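Local coordinates for protein ecdysteroid-phosphate phosphatase (Bombyx mori, PDB 3C7T) that removes phosphate from ecdysteroid phosphates such as ecdysone 22-phosphate to release the active hormone, and also acts as a protein tyrosine phosphatase, at residues 80-85 with 186-191. Residues are numbered along the deposited sequence; the frame is centred on the assembly and turned at random.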
loop_
_atom_site.group_PDB
_atom_site.type_symbol
_atom_site.label_atom_id
_atom_site.label_comp_id
_atom_site.label_asym_id
_atom_site.label_seq_id
_atom_site.Cartn_x
_atom_site.Cartn_y
_atom_site.Cartn_z
ATOM N N VAL A 80 -19.351 -0.665 12.012
ATOM C CA VAL A 80 -19.240 -1.951 12.676
ATOM C C VAL A 80 -18.108 -1.952 13.709
ATOM O O VAL A 80 -16.965 -1.614 13.396
ATOM C CB VAL A 80 -19.105 -3.135 11.671
ATOM C CG1 VAL A 80 -18.995 -4.472 12.425
ATOM C CG2 VAL A 80 -20.301 -3.166 10.718
ATOM N N SER A 81 -18.442 -2.316 14.945
ATOM C CA SER A 81 -17.450 -2.402 16.020
ATOM C C SER A 81 -16.931 -3.836 16.123
ATOM O O SER A 81 -17.527 -4.743 15.548
ATOM C CB SER A 81 -18.079 -1.986 17.351
ATOM O OG SER A 81 -19.269 -2.725 17.566
ATOM N N ILE A 82 -15.819 -4.024 16.837
ATOM C CA ILE A 82 -15.294 -5.348 17.140
ATOM C C ILE A 82 -14.850 -5.343 18.605
ATOM O O ILE A 82 -14.249 -4.376 19.099
ATOM C CB ILE A 82 -14.137 -5.804 16.162
ATOM C CG1 ILE A 82 -14.691 -6.209 14.793
ATOM C CG2 ILE A 82 -13.428 -7.046 16.657
ATOM C CD1 ILE A 82 -14.791 -5.098 13.832
ATOM N N LYS A 83 -15.159 -6.413 19.314
ATOM C CA LYS A 83 -14.785 -6.471 20.711
ATOM C C LYS A 83 -13.782 -7.572 20.962
ATOM O O LYS A 83 -12.920 -7.446 21.836
ATOM C CB LYS A 83 -16.042 -6.683 21.559
ATOM C CG LYS A 83 -15.808 -6.634 23.056
ATOM C CD LYS A 83 -17.115 -6.351 23.781
ATOM C CE LYS A 83 -16.937 -6.355 25.302
ATOM N NZ LYS A 83 -15.816 -5.475 25.740
ATOM N N HIS A 84 -13.898 -8.650 20.192
ATOM C CA HIS A 84 -13.154 -9.876 20.479
ATOM C C HIS A 84 -12.279 -10.226 19.281
ATOM O O HIS A 84 -12.798 -10.565 18.214
ATOM C CB HIS A 84 -14.119 -11.012 20.794
ATOM C CG HIS A 84 -15.131 -10.662 21.839
ATOM N ND1 HIS A 84 -16.454 -10.412 21.540
ATOM C CD2 HIS A 84 -15.008 -10.490 23.177
ATOM C CE1 HIS A 84 -17.112 -10.132 22.655
ATOM N NE2 HIS A 84 -16.255 -10.171 23.661
ATOM N N VAL A 85 -10.967 -10.121 19.484
ATOM C CA VAL A 85 -9.982 -10.245 18.406
ATOM C C VAL A 85 -9.028 -11.391 18.743
ATOM O O VAL A 85 -8.357 -11.378 19.790
ATOM C CB VAL A 85 -9.198 -8.924 18.197
ATOM C CG1 VAL A 85 -8.137 -9.074 17.110
ATOM C CG2 VAL A 85 -10.151 -7.776 17.850
ATOM N N ASN A 186 -19.000 -8.423 18.618
ATOM C CA ASN A 186 -18.511 -8.925 17.325
ATOM C C ASN A 186 -17.126 -9.540 17.466
ATOM O O ASN A 186 -16.341 -9.129 18.324
ATOM C CB ASN A 186 -18.549 -7.822 16.242
ATOM C CG ASN A 186 -19.977 -7.345 15.929
ATOM O OD1 ASN A 186 -20.931 -8.125 15.974
ATOM N ND2 ASN A 186 -20.121 -6.065 15.609
ATOM N N VAL A 187 -16.847 -10.550 16.642
ATOM C CA VAL A 187 -15.625 -11.352 16.754
ATOM C C VAL A 187 -14.871 -11.329 15.415
ATOM O O VAL A 187 -15.493 -11.334 14.356
ATOM C CB VAL A 187 -15.952 -12.810 17.100
ATOM C CG1 VAL A 187 -14.684 -13.682 17.204
ATOM C CG2 VAL A 187 -16.724 -12.886 18.397
ATOM N N ILE A 188 -13.543 -11.316 15.496
ATOM C CA ILE A 188 -12.676 -11.498 14.316
ATOM C C ILE A 188 -11.534 -12.482 14.591
ATOM O O ILE A 188 -10.877 -12.427 15.642
ATOM C CB ILE A 188 -12.167 -10.166 13.716
ATOM C CG1 ILE A 188 -11.502 -10.415 12.343
ATOM C CG2 ILE A 188 -11.247 -9.418 14.684
ATOM C CD1 ILE A 188 -11.315 -9.154 11.483
ATOM N N PHE A 189 -11.360 -13.406 13.652
ATOM C CA PHE A 189 -10.267 -14.383 13.667
ATOM C C PHE A 189 -9.289 -13.962 12.573
ATOM O O PHE A 189 -9.671 -13.906 11.398
ATOM C CB PHE A 189 -10.782 -15.773 13.322
ATOM C CG PHE A 189 -11.784 -16.324 14.318
ATOM C CD1 PHE A 189 -11.412 -16.538 15.647
ATOM C CD2 PHE A 189 -13.071 -16.638 13.901
ATOM C CE1 PHE A 189 -12.327 -17.060 16.568
ATOM C CE2 PHE A 189 -14.011 -17.169 14.812
ATOM C CZ PHE A 189 -13.629 -17.358 16.149
ATOM N N ILE A 190 -8.063 -13.638 12.966
ATOM C CA ILE A 190 -7.069 -13.115 12.027
ATOM C C ILE A 190 -5.976 -14.143 11.877
ATOM O O ILE A 190 -5.271 -14.481 12.841
ATOM C CB ILE A 190 -6.550 -11.740 12.465
ATOM C CG1 ILE A 190 -7.730 -10.759 12.437
ATOM C CG2 ILE A 190 -5.382 -11.290 11.544
ATOM C CD1 ILE A 190 -7.514 -9.433 13.152
ATOM N N GLY A 191 -5.861 -14.678 10.667
ATOM C CA GLY A 191 -5.048 -15.874 10.473
ATOM C C GLY A 191 -4.508 -16.036 9.068
ATOM O O GLY A 191 -3.853 -15.151 8.525
HETATM O O HOH W 1 -18.612 -5.295 19.036
#
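The backbone carbonyl of Asn186 is gripped by two successive amides of segment 80-85: Lys83 N lies 3.1 Å from Asn186 O, tilted out of the carbonyl plane, and His84 N reaches the same oxygen nearly in line with its C=O bond. His84 ND1 adds a weak, bent third bond at 3.5 Å to Asn186 O, while its NE2 is held by Asp183. The bond from His84 N is already half of a parallel bridge between His84 and Val187; Ile188 N, 2.9 Å from His84 O, completes it.

The Asn186 side chain ties down the loop before the strand. Its ND2 donates to Ser81 O at 2.9 Å; that oxygen lies in the plane of the amide group, though ND2 sits above the carbonyl plane of Ser81. OD1 accepts from Trp6 N, and a water links Asn186 N to Ser81 OG. An alanine here would probably leave Ser81 O and Trp6 N without these mates and Val80 CG1 without the amide it rests against, holding the turn at Ser81 less firmly.

On the face bearing Val85 and Ile188, CG2 of Ile188 meets Val85 CG2 at 3.7 Å and Ile82 CG2 at 3.8 Å. Strand 187-191 leads straight into His192 of the tungstate pocket; helix 91-104 packs on this face through Phe100, and the strand lies between strands 84-87 and 5-11 in the central sheet of the histidine phosphatase domain.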